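Local atomic coordinates of bifunctional protein PutA (Bdellovibrio bacteriovorus, PDB entry 5UR2), a protein that probably catalyses both steps of proline breakdown to glutamate, oxidising proline with a flavin and then oxidising L-glutamate gamma-semialdehyde with NAD(+). Residues R785-D790 and A882-K887; K840-L845 and G863-D868; N264-G269 and G294-V299. All coordinates share one frame; numbering follows the deposited sequence.

Interaction 1: R785-D790 and A882-K887; sequences RVIVLD and AVIRAK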
loop_
_atom_site.group_PDB
_atom_site.type_symbol
_atom_site.label_atom_id
_atom_site.label_comp_id
_atom_site.label_asym_id
_atom_site.label_seq_id
_atom_site.Cartn_x
_atom_site.Cartn_y
_atom_site.Cartn_z
ATOM N N ARG B 785 -18.255 -8.357 -28.282
ATOM C CA ARG B 785 -18.935 -7.227 -28.898
ATOM C C ARG B 785 -17.885 -6.357 -29.564
ATOM O O ARG B 785 -16.860 -6.039 -28.953
ATOM C CB ARG B 785 -19.721 -6.420 -27.859
ATOM C CG ARG B 785 -20.881 -7.179 -27.210
ATOM C CD ARG B 785 -21.616 -6.280 -26.242
ATOM N NE ARG B 785 -20.732 -5.768 -25.199
ATOM C CZ ARG B 785 -20.859 -4.577 -24.626
ATOM N NH1 ARG B 785 -21.834 -3.751 -25.002
ATOM N NH2 ARG B 785 -19.997 -4.204 -23.690
ATOM N N VAL B 786 -18.117 -6.000 -30.822
ATOM C CA VAL B 786 -17.248 -5.074 -31.532
ATOM C C VAL B 786 -18.125 -3.929 -32.000
ATOM O O VAL B 786 -19.022 -4.125 -32.827
ATOM C CB VAL B 786 -16.507 -5.747 -32.693
ATOM C CG1 VAL B 786 -15.481 -4.797 -33.303
ATOM C CG2 VAL B 786 -15.803 -7.013 -32.188
ATOM N N ILE B 787 -17.878 -2.741 -31.458
ATOM C CA ILE B 787 -18.712 -1.565 -31.675
ATOM C C ILE B 787 -17.952 -0.650 -32.625
ATOM O O ILE B 787 -16.879 -0.139 -32.279
ATOM C CB ILE B 787 -19.053 -0.863 -30.352
ATOM C CG1 ILE B 787 -19.724 -1.849 -29.385
ATOM C CG2 ILE B 787 -19.957 0.317 -30.585
ATOM C CD1 ILE B 787 -19.897 -1.313 -27.961
ATOM N N VAL B 788 -18.488 -0.476 -33.835
ATOM C CA VAL B 788 -17.768 0.116 -34.961
ATOM C C VAL B 788 -18.501 1.369 -35.419
ATOM O O VAL B 788 -19.694 1.313 -35.750
ATOM C CB VAL B 788 -17.627 -0.872 -36.138
ATOM C CG1 VAL B 788 -16.769 -0.262 -37.227
ATOM C CG2 VAL B 788 -17.063 -2.218 -35.689
ATOM N N LEU B 789 -17.780 2.483 -35.485
ATOM C CA LEU B 789 -18.397 3.722 -35.933
ATOM C C LEU B 789 -18.701 3.653 -37.428
ATOM O O LEU B 789 -18.046 2.931 -38.191
ATOM C CB LEU B 789 -17.497 4.918 -35.618
ATOM C CG LEU B 789 -17.721 5.645 -34.292
ATOM C CD1 LEU B 789 -17.409 4.742 -33.086
ATOM C CD2 LEU B 789 -16.884 6.908 -34.254
ATOM N N ASP B 790 -19.703 4.433 -37.842
ATOM C CA ASP B 790 -20.347 4.212 -39.138
ATOM C C ASP B 790 -19.387 4.437 -40.306
ATOM O O ASP B 790 -19.371 3.650 -41.263
ATOM C CB ASP B 790 -21.578 5.115 -39.265
ATOM C CG ASP B 790 -22.528 4.655 -40.361
ATOM O OD1 ASP B 790 -23.154 3.596 -40.169
ATOM O OD2 ASP B 790 -22.651 5.326 -41.410
ATOM N N ALA B 882 -20.735 -10.315 -31.828
ATOM C CA ALA B 882 -21.778 -9.411 -32.302
ATOM C C ALA B 882 -21.129 -8.094 -32.711
ATOM O O ALA B 882 -20.565 -7.390 -31.862
ATOM C CB ALA B 882 -22.837 -9.178 -31.217
ATOM N N VAL B 883 -21.209 -7.760 -34.000
ATOM C CA VAL B 883 -20.732 -6.473 -34.509
ATOM C C VAL B 883 -21.880 -5.471 -34.422
ATOM O O VAL B 883 -22.966 -5.712 -34.957
ATOM C CB VAL B 883 -20.217 -6.595 -35.953
ATOM C CG1 VAL B 883 -19.777 -5.235 -36.472
ATOM C CG2 VAL B 883 -19.068 -7.566 -36.033
ATOM N N ILE B 884 -21.652 -4.351 -33.735
ATOM C CA ILE B 884 -22.707 -3.381 -33.431
ATOM C C ILE B 884 -22.343 -2.044 -34.051
ATOM O O ILE B 884 -21.216 -1.565 -33.886
ATOM C CB ILE B 884 -22.915 -3.217 -31.912
ATOM C CG1 ILE B 884 -23.157 -4.569 -31.244
ATOM C CG2 ILE B 884 -24.074 -2.269 -31.631
ATOM C CD1 ILE B 884 -23.117 -4.501 -29.723
ATOM N N ARG B 885 -23.305 -1.416 -34.714
ATOM C CA ARG B 885 -23.041 -0.146 -35.368
ATOM C C ARG B 885 -23.225 0.999 -34.379
ATOM O O ARG B 885 -24.107 0.950 -33.518
ATOM C CB ARG B 885 -23.961 0.029 -36.572
ATOM C CG ARG B 885 -23.426 1.002 -37.601
ATOM C CD ARG B 885 -24.444 1.205 -38.698
ATOM N NE ARG B 885 -24.473 0.075 -39.618
ATOM C CZ ARG B 885 -23.814 0.040 -40.770
ATOM N NH1 ARG B 885 -23.074 1.076 -41.140
ATOM N NH2 ARG B 885 -23.898 -1.027 -41.552
ATOM N N ALA B 886 -22.372 2.021 -34.490
ATOM C CA ALA B 886 -22.499 3.225 -33.675
ATOM C C ALA B 886 -22.357 4.450 -34.563
ATOM O O ALA B 886 -21.498 4.486 -35.449
ATOM C CB ALA B 886 -21.464 3.269 -32.548
ATOM N N LYS B 887 -23.234 5.438 -34.351
ATOM C CA LYS B 887 -23.184 6.669 -35.141
ATOM C C LYS B 887 -21.955 7.502 -34.795
ATOM O O LYS B 887 -21.376 8.147 -35.671
ATOM C CB LYS B 887 -24.467 7.485 -34.947
#

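Interaction 2: K840-L845 and G863-D868; sequences KNHKLL and GDVPGD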
loop_
_atom_site.group_PDB
_atom_site.type_symbol
_atom_site.label_atom_id
_atom_site.label_comp_id
_atom_site.label_asym_id
_atom_site.label_seq_id
_atom_site.Cartn_x
_atom_site.Cartn_y
_atom_site.Cartn_z
ATOM N N LYS B 840 -31.678 -16.575 -36.545
ATOM C CA LYS B 840 -33.051 -16.207 -36.850
ATOM C C LYS B 840 -33.316 -14.727 -36.638
ATOM O O LYS B 840 -34.333 -14.223 -37.118
ATOM C CB LYS B 840 -34.014 -17.052 -36.014
ATOM C CG LYS B 840 -33.887 -18.539 -36.298
ATOM C CD LYS B 840 -34.771 -19.351 -35.381
ATOM C CE LYS B 840 -34.702 -20.832 -35.712
ATOM N NZ LYS B 840 -35.675 -21.618 -34.884
ATOM N N ASN B 841 -32.440 -14.029 -35.913
ATOM C CA ASN B 841 -32.664 -12.637 -35.550
ATOM C C ASN B 841 -31.682 -11.660 -36.175
ATOM O O ASN B 841 -32.018 -10.483 -36.297
ATOM C CB ASN B 841 -32.613 -12.448 -34.024
ATOM C CG ASN B 841 -33.739 -13.166 -33.294
ATOM O OD1 ASN B 841 -34.890 -13.111 -33.701
ATOM N ND2 ASN B 841 -33.402 -13.844 -32.210
ATOM N N HIS B 842 -30.480 -12.093 -36.552
ATOM C CA HIS B 842 -29.454 -11.140 -36.946
ATOM C C HIS B 842 -28.741 -11.604 -38.207
ATOM O O HIS B 842 -28.640 -12.802 -38.486
ATOM C CB HIS B 842 -28.423 -10.925 -35.821
ATOM C CG HIS B 842 -29.040 -10.679 -34.477
ATOM N ND1 HIS B 842 -29.976 -9.689 -34.255
ATOM C CD2 HIS B 842 -28.843 -11.286 -33.281
ATOM C CE1 HIS B 842 -30.341 -9.710 -32.983
ATOM N NE2 HIS B 842 -29.665 -10.668 -32.372
ATOM N N LYS B 843 -28.232 -10.627 -38.955
ATOM C CA LYS B 843 -27.490 -10.903 -40.176
ATOM C C LYS B 843 -26.209 -11.657 -39.859
ATOM O O LYS B 843 -25.409 -11.224 -39.025
ATOM C CB LYS B 843 -27.162 -9.597 -40.900
ATOM C CG LYS B 843 -26.318 -9.759 -42.168
ATOM C CD LYS B 843 -26.012 -8.401 -42.801
ATOM C CE LYS B 843 -25.280 -8.548 -44.117
ATOM N NZ LYS B 843 -25.536 -7.393 -45.024
ATOM N N LEU B 844 -26.031 -12.805 -40.508
ATOM C CA LEU B 844 -24.833 -13.609 -40.333
ATOM C C LEU B 844 -23.761 -13.120 -41.302
ATOM O O LEU B 844 -23.938 -13.217 -42.520
ATOM C CB LEU B 844 -25.142 -15.090 -40.557
ATOM C CG LEU B 844 -23.891 -15.958 -40.409
ATOM C CD1 LEU B 844 -23.415 -15.881 -38.983
ATOM C CD2 LEU B 844 -24.142 -17.404 -40.830
ATOM N N LEU B 845 -22.646 -12.608 -40.765
ATOM C CA LEU B 845 -21.547 -12.132 -41.604
ATOM C C LEU B 845 -20.552 -13.227 -41.944
ATOM O O LEU B 845 -19.895 -13.141 -42.980
ATOM C CB LEU B 845 -20.786 -10.968 -40.946
ATOM C CG LEU B 845 -21.534 -9.645 -40.771
ATOM C CD1 LEU B 845 -20.667 -8.623 -40.077
ATOM C CD2 LEU B 845 -22.069 -9.115 -42.111
ATOM N N GLY B 863 -23.700 -9.305 -37.791
ATOM C CA GLY B 863 -23.546 -7.898 -38.098
ATOM C C GLY B 863 -24.780 -7.080 -37.807
ATOM O O GLY B 863 -25.886 -7.627 -37.757
ATOM N N ASP B 864 -24.599 -5.771 -37.619
ATOM C CA ASP B 864 -25.701 -4.850 -37.321
ATOM C C ASP B 864 -26.568 -5.355 -36.174
ATOM O O ASP B 864 -27.793 -5.250 -36.211
ATOM C CB ASP B 864 -26.565 -4.585 -38.559
ATOM C CG ASP B 864 -25.987 -3.510 -39.451
ATOM O OD1 ASP B 864 -25.899 -2.355 -38.985
ATOM O OD2 ASP B 864 -25.638 -3.804 -40.612
ATOM N N VAL B 865 -25.929 -5.900 -35.147
ATOM C CA VAL B 865 -26.660 -6.385 -33.974
ATOM C C VAL B 865 -27.088 -5.184 -33.135
ATOM O O VAL B 865 -26.255 -4.299 -32.865
ATOM C CB VAL B 865 -25.796 -7.344 -33.156
ATOM C CG1 VAL B 865 -26.585 -7.943 -31.990
ATOM C CG2 VAL B 865 -25.227 -8.445 -34.045
ATOM N N PRO B 866 -28.356 -5.095 -32.733
ATOM C CA PRO B 866 -28.754 -4.015 -31.826
ATOM C C PRO B 866 -28.035 -4.154 -30.492
ATOM O O PRO B 866 -27.788 -5.261 -30.005
ATOM C CB PRO B 866 -30.273 -4.210 -31.676
ATOM C CG PRO B 866 -30.691 -4.946 -32.927
ATOM C CD PRO B 866 -29.508 -5.869 -33.229
ATOM N N GLY B 867 -27.701 -3.007 -29.897
ATOM C CA GLY B 867 -26.952 -3.012 -28.652
ATOM C C GLY B 867 -27.693 -3.678 -27.512
ATOM O O GLY B 867 -27.070 -4.207 -26.589
ATOM N N ASP B 868 -29.023 -3.680 -27.561
ATOM C CA ASP B 868 -29.823 -4.250 -26.490
ATOM C C ASP B 868 -30.266 -5.680 -26.773
ATOM O O ASP B 868 -30.953 -6.276 -25.938
ATOM C CB ASP B 868 -31.044 -3.359 -26.231
ATOM C CG ASP B 868 -32.020 -3.324 -27.413
ATOM O OD1 ASP B 868 -31.703 -3.854 -28.503
ATOM O OD2 ASP B 868 -33.110 -2.730 -27.258
#

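Interaction 3: N264-G269 and G294-V299; sequences NYKFFG and GTPFWV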
loop_
_atom_site.group_PDB
_atom_site.type_symbol
_atom_site.label_atom_id
_atom_site.label_comp_id
_atom_site.label_asym_id
_atom_site.label_seq_id
_atom_site.Cartn_x
_atom_site.Cartn_y
_atom_site.Cartn_z
ATOM N N ASN B 264 20.590 -22.826 -60.925
ATOM C CA ASN B 264 21.562 -22.268 -61.857
ATOM C C ASN B 264 21.378 -20.772 -62.085
ATOM O O ASN B 264 22.133 -20.179 -62.855
ATOM C CB ASN B 264 21.444 -22.989 -63.198
ATOM C CG ASN B 264 21.811 -24.444 -63.093
ATOM O OD1 ASN B 264 22.910 -24.796 -62.660
ATOM N ND2 ASN B 264 20.854 -25.304 -63.402
ATOM N N TYR B 265 20.423 -20.137 -61.415
ATOM C CA TYR B 265 20.144 -18.722 -61.625
ATOM C C TYR B 265 20.888 -17.890 -60.586
ATOM O O TYR B 265 20.770 -18.143 -59.385
ATOM C CB TYR B 265 18.641 -18.458 -61.548
ATOM C CG TYR B 265 18.213 -17.118 -62.106
ATOM C CD1 TYR B 265 18.416 -16.804 -63.450
ATOM C CD2 TYR B 265 17.561 -16.179 -61.298
ATOM C CE1 TYR B 265 18.007 -15.578 -63.968
ATOM C CE2 TYR B 265 17.155 -14.954 -61.810
ATOM C CZ TYR B 265 17.376 -14.660 -63.143
ATOM O OH TYR B 265 16.963 -13.446 -63.651
ATOM N N LYS B 266 21.650 -16.902 -61.053
ATOM C CA LYS B 266 22.468 -16.064 -60.184
ATOM C C LYS B 266 21.720 -14.878 -59.583
ATOM O O LYS B 266 22.124 -14.379 -58.528
ATOM C CB LYS B 266 23.672 -15.514 -60.961
ATOM C CG LYS B 266 24.692 -16.548 -61.384
ATOM C CD LYS B 266 25.969 -15.880 -61.913
ATOM C CE LYS B 266 25.714 -15.113 -63.185
ATOM N NZ LYS B 266 26.995 -14.594 -63.718
ATOM N N PHE B 267 20.615 -14.453 -60.184
ATOM C CA PHE B 267 20.008 -13.155 -59.885
ATOM C C PHE B 267 18.808 -13.271 -58.948
ATOM O O PHE B 267 17.716 -12.749 -59.174
ATOM C CB PHE B 267 19.668 -12.472 -61.196
ATOM C CG PHE B 267 20.883 -12.239 -62.036
ATOM C CD1 PHE B 267 21.981 -11.586 -61.500
ATOM C CD2 PHE B 267 20.987 -12.777 -63.303
ATOM C CE1 PHE B 267 23.130 -11.390 -62.252
ATOM C CE2 PHE B 267 22.142 -12.588 -64.064
ATOM C CZ PHE B 267 23.217 -11.894 -63.532
ATOM N N PHE B 268 19.041 -13.995 -57.863
ATOM C CA PHE B 268 18.216 -13.978 -56.665
ATOM C C PHE B 268 19.057 -13.398 -55.537
ATOM O O PHE B 268 20.266 -13.639 -55.473
ATOM C CB PHE B 268 17.753 -15.386 -56.272
ATOM C CG PHE B 268 16.787 -16.021 -57.239
ATOM C CD1 PHE B 268 15.682 -15.328 -57.704
ATOM C CD2 PHE B 268 16.970 -17.329 -57.654
ATOM C CE1 PHE B 268 14.777 -15.935 -58.569
ATOM C CE2 PHE B 268 16.076 -17.939 -58.521
ATOM C CZ PHE B 268 14.978 -17.243 -58.980
ATOM N N GLY B 269 18.423 -12.640 -54.646
ATOM C CA GLY B 269 19.134 -12.050 -53.532
ATOM C C GLY B 269 18.339 -12.140 -52.246
ATOM O O GLY B 269 17.105 -12.205 -52.246
ATOM N N GLY B 294 26.558 -24.267 -55.901
ATOM C CA GLY B 294 27.289 -24.312 -57.151
ATOM C C GLY B 294 26.990 -23.195 -58.125
ATOM O O GLY B 294 27.474 -23.240 -59.257
ATOM N N THR B 295 26.194 -22.205 -57.728
ATOM C CA THR B 295 25.873 -21.055 -58.525
ATOM C C THR B 295 25.750 -19.905 -57.534
ATOM O O THR B 295 25.093 -20.062 -56.493
ATOM C CB THR B 295 24.579 -21.231 -59.320
ATOM O OG1 THR B 295 24.741 -22.295 -60.277
ATOM C CG2 THR B 295 24.170 -19.927 -60.012
ATOM N N PRO B 296 26.374 -18.769 -57.799
ATOM C CA PRO B 296 26.279 -17.654 -56.856
ATOM C C PRO B 296 24.859 -17.106 -56.758
ATOM O O PRO B 296 24.010 -17.301 -57.631
ATOM C CB PRO B 296 27.246 -16.614 -57.431
ATOM C CG PRO B 296 28.192 -17.436 -58.324
ATOM C CD PRO B 296 27.335 -18.517 -58.889
ATOM N N PHE B 297 24.601 -16.450 -55.631
ATOM C CA PHE B 297 23.463 -15.562 -55.462
ATOM C C PHE B 297 23.966 -14.329 -54.716
ATOM O O PHE B 297 25.134 -14.255 -54.329
ATOM C CB PHE B 297 22.317 -16.266 -54.727
ATOM C CG PHE B 297 22.684 -16.718 -53.351
ATOM C CD1 PHE B 297 23.274 -17.954 -53.144
ATOM C CD2 PHE B 297 22.453 -15.894 -52.254
ATOM C CE1 PHE B 297 23.619 -18.363 -51.865
ATOM C CE2 PHE B 297 22.808 -16.298 -50.971
ATOM C CZ PHE B 297 23.388 -17.533 -50.775
ATOM N N TRP B 298 23.079 -13.373 -54.472
ATOM C CA TRP B 298 23.457 -12.081 -53.916
ATOM C C TRP B 298 23.012 -11.929 -52.461
ATOM O O TRP B 298 21.975 -12.458 -52.056
ATOM C CB TRP B 298 22.853 -10.950 -54.751
ATOM C CG TRP B 298 23.534 -10.789 -56.054
ATOM C CD1 TRP B 298 23.466 -11.638 -57.114
ATOM C CD2 TRP B 298 24.393 -9.715 -56.447
ATOM N NE1 TRP B 298 24.228 -11.159 -58.148
ATOM C CE2 TRP B 298 24.811 -9.980 -57.767
ATOM C CE3 TRP B 298 24.849 -8.554 -55.815
ATOM C CZ2 TRP B 298 25.666 -9.132 -58.468
ATOM C CZ3 TRP B 298 25.700 -7.707 -56.516
ATOM C CH2 TRP B 298 26.104 -8.007 -57.828
ATOM N N VAL B 299 23.813 -11.199 -51.681
ATOM C CA VAL B 299 23.444 -10.762 -50.343
ATOM C C VAL B 299 23.399 -9.240 -50.335
ATOM O O VAL B 299 24.402 -8.581 -50.633
ATOM C CB VAL B 299 24.421 -11.270 -49.276
ATOM C CG1 VAL B 299 24.074 -10.651 -47.932
ATOM C CG2 VAL B 299 24.352 -12.766 -49.184
#

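Interaction 1: R785-D790 and A882-K887
Ile787 CG2 and the methyl of Ala886 meet at 3.9 Å on one face of two adjacent parallel strands, 785-789 and 882-886, in the aldehyde dehydrogenase part of the chain. The same methyl has Leu789 CD1 nearby, and CG1 of Ile787 faces CB of Ile884. Helix 889-896 covers this face, Ile895 on Ile787 and Ile884, Ala892 on Ala886. On the other face Val788 CG2 touches Val883 CG1 at 4.1 Å; that CG1 lies anti to its own backbone N (chi1 178°). Beta-branched residues suit such a place, being compact and content with extended backbones. Helix 790-806 covers the valine face through Tyr793 and Phe796.

Between the faces runs a ladder of four backbone bonds: Val786 N to Ala882 O, Ile884 N to Val786 O (2.8 Å), Val788 N to Ile884 O, and Ala886 N to Val788 O, the most bent. At one end Arg785 turns its guanidinium away to Ile895 O and Ala896 O. At the other, Arg885 NH1 forms a salt bridge with Asp790 OD1 at 2.7 Å. OD1 lies near the guanidinium plane, yet NH1 comes from above the carboxylate plane (41° out of it), the two planes being 53° apart. Asp790, Asp864 and the Tyr793 ring, in a cation-pi contact, share the arginine's charge, which probably fixes its place at the strand end, beyond the apolar side chains in the middle.

Interaction 2: K840-L845 and G863-D868
Val865 CG1 sits over the face of the His842 imidazole, 4.2 Å from the ring centroid and only 9° off the ring normal, a CH-pi contact in which the two side chains cross at about a right angle. The CB of Asn841 covers the opposite face, so the ring is sandwiched between aliphatic carbons. CD of Pro866 approaches CE1 of His842 obliquely at 3.9 Å. With CG anti to the carbonyl carbon (chi1 -48°), the imidazole leaves the backbone on the side of its own N. A flat, polarisable ring fits here because methyl and methylene groups can pack against it.

One backbone bond joins the segments: Gly863 N donates to Lys843 O at 2.9 Å, with an N-H...O angle of 166°. Beside it Leu845 CD1 rests 3.6 Å from Gly863 CA. With no side chain of its own, Gly863 lets the leucine methyl come to its CA.

Farther out, Val797 and Val801 of helix 790-806 pack on Leu845, while Leu871 touches both His842 and Val865. Asp864 N is hydrogen-bonded to the hydroxyl of Tyr793. Strands 843-847 and 860-863 pair antiparallel, and this contact joins the start of the first to the loop leaving the second. It thus has two parts of different chemistry: apolar groups stacked on the His842 ring, and a polar backbone bond at Gly863 flanked by the leucine methyl.

Interaction 3: N264-G269 and G294-V299
Trp298 turns the edge of its indole to Lys266 O, which lies in the ring plane 3.4 Å from CD1, while NE1 comes obliquely to Phe267 CD1, the two side chains lying side by side and pointing the same way. The setting is the (beta/alpha)8, or TIM, barrel of the proline dehydrogenase domain, in its beta-alpha-beta unit of strand 268-273, helix 279-293 and strand 298-302. Lys266 CB lies over the centre of one face of the Phe267 ring. On the Phe268 ring, Tyr265 CD2 stands over the centre of one face, 3.5 Å above the plane. Trp298 and Phe268 lie in the strands, Tyr265 and Phe267 in the loop before. Aromatic residues suit these positions because other rings meet them: Phe235 and Phe253 lie edge-to-face with Trp298 and Phe297, and Phe226 stacks on Phe268.

Just before the strands, Thr295 CG2, anti to its backbone N (chi1 -64° for OG1), touches Lys266 CG at 3.7 Å and Asn264 O at 3.5 Å. Gly269 and Trp298 form a parallel bridge, their CA atoms 4.3 Å apart, with a CA-H...O contact from Gly269 CA to Trp298 O at 3.2 Å. Pairing begins where Trp298 N donates to Phe268 O at 3.0 Å.

Interactions 1 and 2 belong to one mixed sheet of the aldehyde dehydrogenase part, their centres 11 Å apart, and along the chain the second is nested within the loop closed by the first. They touch directly: Arg885 NE forms a salt bridge with Asp864 OD1 at 2.9 Å, Val883 O lies 3.0 Å from Val865 N in a probable hydrogen bond, and Ala882 CB packs on Val865 CG2. Interaction 3 stands apart in the proline dehydrogenase barrel, its nearest atoms about 38 Å from either of the others. There the side-chain position of Gly269 is about 11 Å from the bound N-propargylglycine-modified flavin. All three lie away from the predicted active-site residues Glu746 and Cys780.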